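Local coordinates for protein UTP-glucose-1-phosphate uridylyltransferase 2 (Trypanosoma brucei, PDB 3GUE) that probably catalyses the reversible transfer of a uridylyl group from UTP to glucose 1-phosphate, yielding UDP-glucose and diphosphate, and is seen here with UDP-glucose bound, at residues L108-L113 with Q395-C400; H117-Q120 with C124-P127; E139-L144 with T149-F154; G202-L207 with I308-L313. All coordinates share one frame; numbering follows the deposited sequence.

Contact 1: L108-L113 with Q395-C400; sequences LDFTAL and QRLVLC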
loop_
_atom_site.group_PDB
_atom_site.type_symbol
_atom_site.label_atom_id
_atom_site.label_comp_id
_atom_site.label_asym_id
_atom_site.label_seq_id
_atom_site.Cartn_x
_atom_site.Cartn_y
_atom_site.Cartn_z
ATOM N N LEU A 108 -6.009 4.854 11.453
ATOM C CA LEU A 108 -5.546 4.022 12.563
ATOM C C LEU A 108 -6.636 3.779 13.604
ATOM O O LEU A 108 -6.678 2.712 14.221
ATOM C CB LEU A 108 -4.245 4.584 13.186
ATOM C CG LEU A 108 -3.417 3.702 14.140
ATOM C CD1 LEU A 108 -3.187 2.247 13.640
ATOM C CD2 LEU A 108 -2.099 4.402 14.416
ATOM N N ASP A 109 -7.499 4.779 13.807
ATOM C CA ASP A 109 -8.768 4.620 14.531
ATOM C C ASP A 109 -9.558 3.457 13.968
ATOM O O ASP A 109 -9.869 2.517 14.701
ATOM C CB ASP A 109 -9.625 5.888 14.436
ATOM C CG ASP A 109 -9.159 6.965 15.358
ATOM O OD1 ASP A 109 -9.055 6.681 16.583
ATOM O OD2 ASP A 109 -8.882 8.078 14.848
ATOM N N PHE A 110 -9.881 3.523 12.671
ATOM C CA PHE A 110 -10.591 2.423 11.977
ATOM C C PHE A 110 -9.938 1.033 12.088
ATOM O O PHE A 110 -10.639 0.063 12.356
ATOM C CB PHE A 110 -10.955 2.797 10.534
ATOM C CG PHE A 110 -12.108 3.757 10.447
ATOM C CD1 PHE A 110 -13.387 3.348 10.813
ATOM C CD2 PHE A 110 -11.916 5.080 10.012
ATOM C CE1 PHE A 110 -14.482 4.235 10.758
ATOM C CE2 PHE A 110 -12.983 5.966 9.945
ATOM C CZ PHE A 110 -14.280 5.548 10.312
ATOM N N THR A 111 -8.602 0.972 11.999
ATOM C CA THR A 111 -7.832 -0.271 12.207
ATOM C C THR A 111 -7.956 -0.804 13.648
ATOM O O THR A 111 -8.206 -1.990 13.834
ATOM C CB THR A 111 -6.312 -0.077 11.844
ATOM O OG1 THR A 111 -6.176 0.186 10.442
ATOM C CG2 THR A 111 -5.480 -1.305 12.210
ATOM N N ALA A 112 -7.782 0.076 14.639
ATOM C CA ALA A 112 -7.937 -0.285 16.057
ATOM C C ALA A 112 -9.359 -0.738 16.417
ATOM O O ALA A 112 -9.542 -1.656 17.224
ATOM C CB ALA A 112 -7.510 0.860 16.974
ATOM N N LEU A 113 -10.351 -0.078 15.824
ATOM C CA LEU A 113 -11.758 -0.379 16.065
ATOM C C LEU A 113 -12.209 -1.659 15.374
ATOM O O LEU A 113 -13.027 -2.396 15.917
ATOM C CB LEU A 113 -12.648 0.809 15.619
ATOM C CG LEU A 113 -12.657 2.120 16.446
ATOM C CD1 LEU A 113 -13.435 3.179 15.713
ATOM C CD2 LEU A 113 -13.169 1.972 17.874
ATOM N N GLN A 395 -16.856 -2.067 11.168
ATOM C CA GLN A 395 -15.936 -0.915 11.128
ATOM C C GLN A 395 -15.026 -0.820 9.899
ATOM O O GLN A 395 -13.979 -0.186 9.940
ATOM C CB GLN A 395 -15.127 -0.813 12.430
ATOM C CG GLN A 395 -15.994 -0.711 13.709
ATOM C CD GLN A 395 -16.718 0.608 13.841
ATOM O OE1 GLN A 395 -16.763 1.427 12.907
ATOM N NE2 GLN A 395 -17.283 0.834 15.011
ATOM N N ARG A 396 -15.423 -1.455 8.804
ATOM C CA ARG A 396 -14.656 -1.366 7.570
ATOM C C ARG A 396 -15.188 -0.175 6.784
ATOM O O ARG A 396 -16.271 0.340 7.079
ATOM C CB ARG A 396 -14.738 -2.668 6.756
ATOM C CG ARG A 396 -13.981 -3.834 7.383
ATOM C CD ARG A 396 -13.869 -5.039 6.447
ATOM N NE ARG A 396 -15.181 -5.530 6.059
ATOM C CZ ARG A 396 -15.638 -5.547 4.811
ATOM N NH1 ARG A 396 -14.862 -5.124 3.818
ATOM N NH2 ARG A 396 -16.867 -6.007 4.557
ATOM N N LEU A 397 -14.401 0.302 5.839
ATOM C CA LEU A 397 -14.875 1.286 4.866
ATOM C C LEU A 397 -15.049 0.605 3.533
ATOM O O LEU A 397 -14.152 -0.101 3.061
ATOM C CB LEU A 397 -13.925 2.467 4.768
ATOM C CG LEU A 397 -14.170 3.465 5.897
ATOM C CD1 LEU A 397 -13.597 3.002 7.209
ATOM C CD2 LEU A 397 -13.596 4.786 5.547
ATOM N N VAL A 398 -16.214 0.804 2.929
ATOM C CA VAL A 398 -16.574 0.076 1.697
ATOM C C VAL A 398 -17.328 1.002 0.730
ATOM O O VAL A 398 -18.070 1.890 1.145
ATOM C CB VAL A 398 -17.471 -1.139 2.002
ATOM C CG1 VAL A 398 -16.743 -2.136 2.962
ATOM C CG2 VAL A 398 -18.780 -0.684 2.591
ATOM N N LEU A 399 -17.118 0.770 -0.561
ATOM C CA LEU A 399 -17.760 1.549 -1.602
ATOM C C LEU A 399 -19.268 1.347 -1.464
ATOM O O LEU A 399 -19.729 0.244 -1.151
ATOM C CB LEU A 399 -17.273 1.075 -2.988
ATOM C CG LEU A 399 -17.748 1.867 -4.205
ATOM C CD1 LEU A 399 -17.110 3.233 -4.261
ATOM C CD2 LEU A 399 -17.420 1.079 -5.465
ATOM N N CYS A 400 -20.012 2.426 -1.646
ATOM C CA CYS A 400 -21.460 2.418 -1.643
ATOM C C CYS A 400 -22.054 1.528 -2.739
ATOM O O CYS A 400 -21.446 1.311 -3.813
ATOM C CB CYS A 400 -22.008 3.848 -1.756
ATOM S SG CYS A 400 -21.732 4.660 -3.365
#
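Phe-110 is the first residue along helix 107-122 to touch the 395-400 segment. Its ring receives a methyl group of Leu-397 over one face. Leu-397 CD1 stands 3.6 Å from the centroid of the Phe-110 ring, only 11° off the ring normal. This is a well-centred CH-pi contact. The two side chains cross at about a right angle, and CD1 is the single branch of Leu-397 that meets the ring. Both first torsions set CG anti to the carbonyl carbon (chi1 -75° for Phe-110, -81° for Leu-397), which lets the ring and the methyl meet between the two backbones. A carbonyl also borders the ring: Gln-395 O lies 3.7 Å from Phe-110 CD1, in an oblique position. That oxygen accepts a hydrogen bond from Gln-114 NE2, on the next turn of the same helix.

One turn after Phe-110, Leu-113 meets Gln-395 more loosely. Leu-113 CB and Gln-395 CG are 4.1 Å apart. Gln-395 CG lies equally far from Leu-113 O. The Gln-395 chain bends at chi2, and its aliphatic part does the touching here.

Val-101, Leu-223 and Val-391 also pack on Phe-110, and Val-101 reaches Leu-397 as well. The apolar patch therefore joins several distant parts of the chain. Strand 397-399 pairs with strand 389-391 as an antiparallel hairpin, and Gln-395 sits in its connecting turn. The arrangement is a beta hairpin docked through one leucine and its turn onto a helix of the GT-A-type nucleotidyltransferase domain.

Contact 2: H117-Q120 with C124-P127; sequences HFRQ and CNVP
Arg-119 sends CG anti to its carbonyl carbon (chi1 -68°), and the chain then runs extended from CG to NE. This carries the guanidinium from helix 107-122 across to the carbonyl of Val-126. The grip is side-on, with two nitrogens on one oxygen. Arg-119 NE reaches Val-126 O at 2.9 Å and Arg-119 NH2 reaches the same atom at 2.7 Å. The oxygen lies close to the guanidinium plane. Both donors come to it from the same face of the carbonyl, tilted out of its plane, and both bonds are moderately bent. The paired bonds should restrict rotation of the guanidinium.

Asn-125 OD1 sits over one face of that group, 3.3 Å above its plane and displaced toward the rim. It is near Arg-119 NE, but the angle is too poor for a hydrogen bond. The amide and guanidinium planes are 62° apart.

The segments belong to a helix-to-strand connection: helix 107-122 ends, the chain turns, and strand 128-132 of the central mixed sheet follows. Asn-125 is the centre of an inverse gamma turn on this path, closed by a weak bond from Val-126 N to Cys-124 O. The backbone also ties back to the helix, where Cys-124 N donates to Arg-119 O at 3.1 Å. A CA-H...O contact runs from Arg-119 CA to Cys-124 O.

Beside the polar grip, Val-126 CG1 touches two side chains. It lies 3.8 Å from Phe-118 CD2, obliquely to that ring, and equally far from Arg-119 CG. Leu-227 packs on Phe-118 as well.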
loop_
_atom_site.group_PDB
_atom_site.type_symbol
_atom_site.label_atom_id
_atom_site.label_comp_id
_atom_site.label_asym_id
_atom_site.label_seq_id
_atom_site.Cartn_x
_atom_site.Cartn_y
_atom_site.Cartn_z
ATOM N N HIS A 117 -13.481 -4.990 17.255
ATOM C CA HIS A 117 -14.757 -5.640 16.865
ATOM C C HIS A 117 -14.557 -7.130 16.584
ATOM O O HIS A 117 -15.370 -7.954 16.992
ATOM C CB HIS A 117 -15.425 -4.970 15.642
ATOM C CG HIS A 117 -16.790 -5.518 15.317
ATOM N ND1 HIS A 117 -17.950 -4.976 15.831
ATOM C CD2 HIS A 117 -17.181 -6.550 14.532
ATOM C CE1 HIS A 117 -18.993 -5.659 15.391
ATOM N NE2 HIS A 117 -18.555 -6.613 14.592
ATOM N N PHE A 118 -13.484 -7.442 15.852
ATOM C CA PHE A 118 -13.126 -8.821 15.489
ATOM C C PHE A 118 -12.925 -9.670 16.748
ATOM O O PHE A 118 -13.566 -10.706 16.915
ATOM C CB PHE A 118 -11.854 -8.828 14.621
ATOM C CG PHE A 118 -11.605 -10.139 13.907
ATOM C CD1 PHE A 118 -12.021 -10.316 12.596
ATOM C CD2 PHE A 118 -10.957 -11.192 14.554
ATOM C CE1 PHE A 118 -11.791 -11.529 11.924
ATOM C CE2 PHE A 118 -10.729 -12.417 13.904
ATOM C CZ PHE A 118 -11.142 -12.581 12.582
ATOM N N ARG A 119 -12.035 -9.219 17.626
ATOM C CA ARG A 119 -11.774 -9.885 18.906
ATOM C C ARG A 119 -13.007 -10.078 19.808
ATOM O O ARG A 119 -13.186 -11.159 20.402
ATOM C CB ARG A 119 -10.652 -9.157 19.647
ATOM C CG ARG A 119 -9.291 -9.283 18.970
ATOM C CD ARG A 119 -8.312 -8.287 19.551
ATOM N NE ARG A 119 -6.915 -8.653 19.329
ATOM C CZ ARG A 119 -5.891 -7.886 19.679
ATOM N NH1 ARG A 119 -6.119 -6.719 20.262
ATOM N NH2 ARG A 119 -4.645 -8.281 19.458
ATOM N N GLN A 120 -13.854 -9.051 19.910
ATOM C CA GLN A 120 -15.106 -9.148 20.691
ATOM C C GLN A 120 -16.042 -10.211 20.099
ATOM O O GLN A 120 -16.312 -11.237 20.733
ATOM C CB GLN A 120 -15.844 -7.788 20.764
ATOM C CG GLN A 120 -15.163 -6.685 21.593
ATOM C CD GLN A 120 -15.396 -6.805 23.111
ATOM O OE1 GLN A 120 -16.290 -7.525 23.566
ATOM N NE2 GLN A 120 -14.590 -6.079 23.894
ATOM N N CYS A 124 -12.014 -14.071 20.485
ATOM C CA CYS A 124 -10.718 -14.636 20.121
ATOM C C CYS A 124 -9.695 -13.514 20.050
ATOM O O CYS A 124 -9.814 -12.624 19.216
ATOM C CB CYS A 124 -10.813 -15.412 18.793
ATOM S SG CYS A 124 -9.223 -15.944 18.067
ATOM N N ASN A 125 -8.704 -13.563 20.938
ATOM C CA ASN A 125 -7.673 -12.509 21.077
ATOM C C ASN A 125 -6.581 -12.593 19.982
ATOM O O ASN A 125 -5.404 -12.811 20.273
ATOM C CB ASN A 125 -7.071 -12.555 22.507
ATOM C CG ASN A 125 -6.191 -11.325 22.849
ATOM O OD1 ASN A 125 -6.326 -10.251 22.261
ATOM N ND2 ASN A 125 -5.295 -11.495 23.816
ATOM N N VAL A 126 -6.985 -12.415 18.726
ATOM C CA VAL A 126 -6.088 -12.573 17.563
ATOM C C VAL A 126 -4.910 -11.598 17.657
ATOM O O VAL A 126 -5.124 -10.393 17.867
ATOM C CB VAL A 126 -6.865 -12.392 16.211
ATOM C CG1 VAL A 126 -7.454 -10.987 16.117
ATOM C CG2 VAL A 126 -5.981 -12.694 14.981
ATOM N N PRO A 127 -3.667 -12.110 17.534
ATOM C CA PRO A 127 -2.503 -11.242 17.568
ATOM C C PRO A 127 -2.521 -10.185 16.467
ATOM O O PRO A 127 -3.055 -10.408 15.365
ATOM C CB PRO A 127 -1.324 -12.227 17.422
ATOM C CG PRO A 127 -1.848 -13.487 17.963
ATOM C CD PRO A 127 -3.257 -13.521 17.429
#

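Contact 3: E139-L144 with T149-F154; sequences ETKNFL and TLYEVF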
loop_
_atom_site.group_PDB
_atom_site.type_symbol
_atom_site.label_atom_id
_atom_site.label_comp_id
_atom_site.label_asym_id
_atom_site.label_seq_id
_atom_site.Cartn_x
_atom_site.Cartn_y
_atom_site.Cartn_z
ATOM N N GLU A 139 5.255 8.722 16.166
ATOM C CA GLU A 139 3.914 9.287 15.978
ATOM C C GLU A 139 2.786 8.274 16.152
ATOM O O GLU A 139 1.729 8.606 16.710
ATOM C CB GLU A 139 3.782 9.931 14.587
ATOM C CG GLU A 139 4.321 11.331 14.520
ATOM C CD GLU A 139 3.724 12.110 13.391
ATOM O OE1 GLU A 139 4.507 12.670 12.591
ATOM O OE2 GLU A 139 2.471 12.172 13.296
ATOM N N THR A 140 2.996 7.068 15.619
ATOM C CA THR A 140 2.062 5.961 15.760
ATOM C C THR A 140 1.929 5.540 17.220
ATOM O O THR A 140 0.805 5.388 17.736
ATOM C CB THR A 140 2.475 4.704 14.894
ATOM O OG1 THR A 140 2.502 5.057 13.517
ATOM C CG2 THR A 140 1.492 3.593 15.041
ATOM N N LYS A 141 3.072 5.366 17.895
ATOM C CA LYS A 141 3.054 5.001 19.305
ATOM C C LYS A 141 2.276 6.035 20.115
ATOM O O LYS A 141 1.392 5.664 20.893
ATOM C CB LYS A 141 4.471 4.839 19.883
ATOM C CG LYS A 141 4.451 4.301 21.314
ATOM C CD LYS A 141 5.833 3.939 21.853
ATOM C CE LYS A 141 5.695 3.470 23.253
ATOM N NZ LYS A 141 6.874 2.665 23.656
ATOM N N ASN A 142 2.560 7.327 19.899
ATOM C CA ASN A 142 1.908 8.357 20.710
ATOM C C ASN A 142 0.417 8.454 20.413
ATOM O O ASN A 142 -0.381 8.626 21.348
ATOM C CB ASN A 142 2.588 9.724 20.613
ATOM C CG ASN A 142 2.448 10.534 21.917
ATOM O OD1 ASN A 142 3.097 10.218 22.937
ATOM N ND2 ASN A 142 1.589 11.562 21.896
ATOM N N PHE A 143 0.047 8.316 19.129
ATOM C CA PHE A 143 -1.367 8.222 18.749
ATOM C C PHE A 143 -2.116 7.112 19.493
ATOM O O PHE A 143 -3.257 7.300 19.955
ATOM C CB PHE A 143 -1.582 8.044 17.240
ATOM C CG PHE A 143 -3.056 8.014 16.855
ATOM C CD1 PHE A 143 -3.720 9.185 16.535
ATOM C CD2 PHE A 143 -3.777 6.814 16.861
ATOM C CE1 PHE A 143 -5.071 9.181 16.223
ATOM C CE2 PHE A 143 -5.131 6.805 16.555
ATOM C CZ PHE A 143 -5.782 8.001 16.235
ATOM N N LEU A 144 -1.500 5.947 19.579
ATOM C CA LEU A 144 -2.165 4.803 20.221
ATOM C C LEU A 144 -2.366 4.907 21.742
ATOM O O LEU A 144 -2.923 3.991 22.329
ATOM C CB LEU A 144 -1.508 3.471 19.813
ATOM C CG LEU A 144 -1.676 3.072 18.328
ATOM C CD1 LEU A 144 -0.826 1.844 17.946
ATOM C CD2 LEU A 144 -3.168 2.879 17.934
ATOM N N THR A 149 -5.448 -0.733 25.223
ATOM C CA THR A 149 -5.342 -2.178 24.901
ATOM C C THR A 149 -4.108 -2.425 24.034
ATOM O O THR A 149 -3.359 -3.390 24.246
ATOM C CB THR A 149 -6.596 -2.735 24.152
ATOM O OG1 THR A 149 -7.772 -2.620 24.973
ATOM C CG2 THR A 149 -6.404 -4.220 23.768
ATOM N N LEU A 150 -3.900 -1.520 23.079
ATOM C CA LEU A 150 -2.766 -1.573 22.159
ATOM C C LEU A 150 -1.505 -0.929 22.750
ATOM O O LEU A 150 -0.422 -1.527 22.689
ATOM C CB LEU A 150 -3.139 -0.927 20.820
ATOM C CG LEU A 150 -4.410 -1.487 20.148
ATOM C CD1 LEU A 150 -4.688 -0.781 18.841
ATOM C CD2 LEU A 150 -4.326 -3.025 19.935
ATOM N N TYR A 151 -1.652 0.266 23.324
ATOM C CA TYR A 151 -0.510 1.037 23.880
ATOM C C TYR A 151 0.323 0.275 24.921
ATOM O O TYR A 151 1.560 0.279 24.844
ATOM C CB TYR A 151 -0.965 2.380 24.464
ATOM C CG TYR A 151 0.196 3.280 24.816
ATOM C CD1 TYR A 151 0.840 4.035 23.825
ATOM C CD2 TYR A 151 0.690 3.338 26.127
ATOM C CE1 TYR A 151 1.940 4.833 24.134
ATOM C CE2 TYR A 151 1.794 4.146 26.450
ATOM C CZ TYR A 151 2.406 4.886 25.439
ATOM O OH TYR A 151 3.488 5.690 25.728
ATOM N N GLU A 152 -0.352 -0.376 25.873
ATOM C CA GLU A 152 0.329 -1.065 26.973
ATOM C C GLU A 152 1.163 -2.275 26.522
ATOM O O GLU A 152 1.991 -2.798 27.292
ATOM C CB GLU A 152 -0.662 -1.448 28.078
ATOM C CG GLU A 152 -1.419 -0.239 28.676
ATOM C CD GLU A 152 -2.579 -0.610 29.640
ATOM O OE1 GLU A 152 -3.016 -1.797 29.652
ATOM O OE2 GLU A 152 -3.040 0.298 30.395
ATOM N N VAL A 153 0.953 -2.715 25.279
ATOM C CA VAL A 153 1.732 -3.825 24.685
ATOM C C VAL A 153 2.341 -3.455 23.316
ATOM O O VAL A 153 2.787 -4.327 22.555
ATOM C CB VAL A 153 0.913 -5.150 24.589
ATOM C CG1 VAL A 153 0.509 -5.616 25.973
ATOM C CG2 VAL A 153 -0.317 -4.992 23.687
ATOM N N PHE A 154 2.392 -2.155 23.026
ATOM C CA PHE A 154 2.954 -1.654 21.775
ATOM C C PHE A 154 4.413 -2.118 21.505
ATOM O O PHE A 154 4.676 -2.743 20.473
ATOM C CB PHE A 154 2.823 -0.128 21.704
ATOM C CG PHE A 154 3.316 0.448 20.424
ATOM C CD1 PHE A 154 2.475 0.529 19.331
ATOM C CD2 PHE A 154 4.644 0.851 20.292
ATOM C CE1 PHE A 154 2.920 1.040 18.132
ATOM C CE2 PHE A 154 5.112 1.392 19.065
ATOM C CZ PHE A 154 4.259 1.455 17.998
HETATM O O HOH W 1 4.364 7.343 23.432
#
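Leu-144 and Tyr-151 bring the two backbones closest, with CA atoms 5.5 Å apart. The 139-144 segment takes in the end of helix 137-143 and Leu-144 just beyond it. The 149-154 segment runs from helix 148-151 through a type I beta turn, Tyr-151 to Phe-154, with Val-153 as the N-cap of the next helix.

Phe-154 faces back from this turn. The aliphatic chain of Lys-141 crosses one face of its ring at a slant, with CB over the face and the later carbons passing out beyond the rim near Phe-154 CD2. Lys-141 CB is 4.0 Å from the Phe-154 ring centroid, 26° off the normal, a CH-pi contact displaced toward the rim. The lysine chain is extended from CG onward, and its NZ ends in a salt bridge with Asp-155. Leu-144 CD1 approaches the same ring obliquely, 3.8 Å from Phe-154 CD1.

Tyr-151 holds CG anti to its backbone N (chi1 -170°), which turns the ring toward helix 137-143. Lys-141 O meets the ring at its edge, 3.4 Å from Tyr-151 CE1. Leu-144 O packs on Tyr-151 CB at 3.3 Å. One water joins Tyr-151 OH (3.0 Å) to Asn-142 OD1, donating to the latter.

Thr-140 bonds to Thr-136 O and to Asn-83 of the UDP-glucose site. Leu-144 and Phe-154 also pack on strand 128-132, while Leu-150 meets Ala-112 of helix 107-122 and Ile-158 of helix 154-158.

Contact 4: G202-L207 with I308-L313; sequences GKLDYL and INLMEL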
loop_
_atom_site.group_PDB
_atom_site.type_symbol
_atom_site.label_atom_id
_atom_site.label_comp_id
_atom_site.label_asym_id
_atom_site.label_seq_id
_atom_site.Cartn_x
_atom_site.Cartn_y
_atom_site.Cartn_z
ATOM N N GLY A 202 13.206 -12.192 15.051
ATOM C CA GLY A 202 12.853 -13.270 15.977
ATOM C C GLY A 202 11.352 -13.301 16.222
ATOM O O GLY A 202 10.871 -14.121 16.988
ATOM N N LYS A 203 10.614 -12.400 15.574
ATOM C CA LYS A 203 9.148 -12.412 15.668
ATOM C C LYS A 203 8.587 -13.684 15.002
ATOM O O LYS A 203 7.701 -14.303 15.557
ATOM C CB LYS A 203 8.484 -11.147 15.061
ATOM C CG LYS A 203 8.227 -10.005 16.063
ATOM C CD LYS A 203 7.103 -10.370 17.060
ATOM C CE LYS A 203 6.519 -9.134 17.743
ATOM N NZ LYS A 203 7.202 -8.835 18.996
ATOM N N LEU A 204 9.136 -14.069 13.850
ATOM C CA LEU A 204 8.672 -15.270 13.146
ATOM C C LEU A 204 8.816 -16.540 14.013
ATOM O O LEU A 204 7.847 -17.264 14.197
ATOM C CB LEU A 204 9.368 -15.461 11.799
ATOM C CG LEU A 204 8.840 -16.681 11.009
ATOM C CD1 LEU A 204 7.340 -16.562 10.697
ATOM C CD2 LEU A 204 9.645 -16.916 9.762
ATOM N N ASP A 205 10.012 -16.799 14.521
ATOM C CA ASP A 205 10.242 -17.882 15.491
ATOM C C ASP A 205 9.372 -17.804 16.737
ATOM O O ASP A 205 8.915 -18.838 17.243
ATOM C CB ASP A 205 11.697 -17.891 15.939
ATOM C CG ASP A 205 12.636 -18.359 14.855
ATOM O OD1 ASP A 205 12.247 -19.268 14.091
ATOM O OD2 ASP A 205 13.766 -17.820 14.778
ATOM N N TYR A 206 9.181 -16.590 17.252
ATOM C CA TYR A 206 8.298 -16.377 18.391
ATOM C C TYR A 206 6.843 -16.789 18.096
ATOM O O TYR A 206 6.268 -17.581 18.845
ATOM C CB TYR A 206 8.371 -14.937 18.937
ATOM C CG TYR A 206 7.409 -14.729 20.086
ATOM C CD1 TYR A 206 7.668 -15.291 21.344
ATOM C CD2 TYR A 206 6.217 -14.026 19.910
ATOM C CE1 TYR A 206 6.775 -15.129 22.400
ATOM C CE2 TYR A 206 5.321 -13.854 20.965
ATOM C CZ TYR A 206 5.593 -14.409 22.198
ATOM O OH TYR A 206 4.704 -14.250 23.256
ATOM N N LEU A 207 6.255 -16.247 17.024
ATOM C CA LEU A 207 4.879 -16.629 16.587
ATOM C C LEU A 207 4.685 -18.137 16.318
ATOM O O LEU A 207 3.724 -18.740 16.791
ATOM C CB LEU A 207 4.446 -15.839 15.347
ATOM C CG LEU A 207 4.291 -14.327 15.395
ATOM C CD1 LEU A 207 4.131 -13.757 13.985
ATOM C CD2 LEU A 207 3.108 -13.960 16.268
ATOM N N ILE A 308 0.012 -15.312 4.239
ATOM C CA ILE A 308 1.188 -16.153 4.201
ATOM C C ILE A 308 1.114 -17.268 5.249
ATOM O O ILE A 308 0.537 -17.104 6.332
ATOM C CB ILE A 308 2.518 -15.330 4.270
ATOM C CG1 ILE A 308 2.623 -14.549 5.576
ATOM C CG2 ILE A 308 2.689 -14.378 2.991
ATOM C CD1 ILE A 308 4.048 -13.942 5.816
ATOM N N ASN A 309 1.637 -18.420 4.866
ATOM C CA ASN A 309 1.899 -19.502 5.791
ATOM C C ASN A 309 3.299 -19.259 6.371
ATOM O O ASN A 309 4.308 -19.171 5.633
ATOM C CB ASN A 309 1.786 -20.877 5.093
ATOM C CG ASN A 309 2.040 -22.062 6.052
ATOM O OD1 ASN A 309 3.098 -22.175 6.631
ATOM N ND2 ASN A 309 1.053 -22.910 6.228
ATOM N N LEU A 310 3.333 -19.143 7.694
ATOM C CA LEU A 310 4.503 -18.704 8.427
ATOM C C LEU A 310 5.603 -19.783 8.482
ATOM O O LEU A 310 6.780 -19.463 8.403
ATOM C CB LEU A 310 4.079 -18.239 9.825
ATOM C CG LEU A 310 3.190 -16.992 9.894
ATOM C CD1 LEU A 310 2.828 -16.707 11.342
ATOM C CD2 LEU A 310 3.927 -15.796 9.276
ATOM N N MET A 311 5.196 -21.043 8.588
ATOM C CA MET A 311 6.109 -22.181 8.557
ATOM C C MET A 311 6.744 -22.337 7.170
ATOM O O MET A 311 7.941 -22.607 7.075
ATOM C CB MET A 311 5.374 -23.465 8.981
ATOM C CG MET A 311 6.276 -24.715 9.206
ATOM S SD MET A 311 7.546 -24.488 10.455
ATOM C CE MET A 311 7.007 -25.574 11.765
ATOM N N GLU A 312 5.948 -22.192 6.108
ATOM C CA GLU A 312 6.522 -22.154 4.752
ATOM C C GLU A 312 7.533 -21.002 4.608
ATOM O O GLU A 312 8.625 -21.189 4.066
ATOM C CB GLU A 312 5.452 -22.062 3.660
ATOM C CG GLU A 312 4.583 -23.319 3.495
ATOM C CD GLU A 312 5.393 -24.605 3.337
ATOM O OE1 GLU A 312 6.457 -24.571 2.675
ATOM O OE2 GLU A 312 4.963 -25.647 3.881
ATOM N N LEU A 313 7.173 -19.815 5.090
ATOM C CA LEU A 313 8.146 -18.715 5.116
ATOM C C LEU A 313 9.402 -19.094 5.873
ATOM O O LEU A 313 10.516 -18.832 5.408
ATOM C CB LEU A 313 7.546 -17.433 5.695
ATOM C CG LEU A 313 8.509 -16.260 5.765
ATOM C CD1 LEU A 313 8.775 -15.649 4.375
ATOM C CD2 LEU A 313 8.068 -15.181 6.795
#
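Leu-204 lays its two methyls over the first turn of helix 310-319. Its CD1 lies 3.8 Å from Leu-310 CB and 3.7 Å from Leu-310 O. The side chains of Leu-204 and Leu-310 run alongside each other, pointing opposite ways. The other branch, Leu-204 CD2, meets Leu-313 CD2 at 3.8 Å. Leu-204 and Leu-313 both extend with CG trans to the backbone N (chi1 -177° and 179°), and their ends cross at a slant. One turn on from Leu-204, Leu-207 CD1 approaches Leu-310 CD1 at 4.2 Å, a looser touch.

The start of helix 310-319 is fixed by its own cap. Asn-309 OD1 accepts from Glu-312 N at 2.9 Å with a nearly straight N-H (172°), so Asn-309 is the N-cap. Strand 300-309 leads directly into this helix. Met-215 of neighbouring strand 214-219 packs against Leu-207 and Leu-310, and Tyr-195 of helix 194-201 packs on Leu-313.

The contact thus joins helix 203-209 to the strand-to-helix junction at one end of the central mixed sheet's strands. Its four touching side chains are all buried leucines, so the cohesion between the segments comes from apolar packing.

All four contacts lie within the uridylyltransferase domain. Contacts 1 and 2 both use helix 107-122, with centres 15 Å apart. Contact 3 touches both: Leu-108 and Ala-112 pack on its helices, and Arg-119 NH1 lies near Leu-150. Contact 4 stands apart, its centre 27 Å from that of contact 1 and its nearest atoms about 5 Å from contact 2. Along the chain, contacts 2, 3 and 4 follow in series, and contact 1 encloses them all, bringing the distant 395-400 hairpin onto the helix it shares with contact 2. Contacts 2, 3 and 4 adjoin strands of the central mixed sheet. Contact 3 comes nearest the bound UDP-glucose: the side chain of Thr-140 is about 9 Å from it.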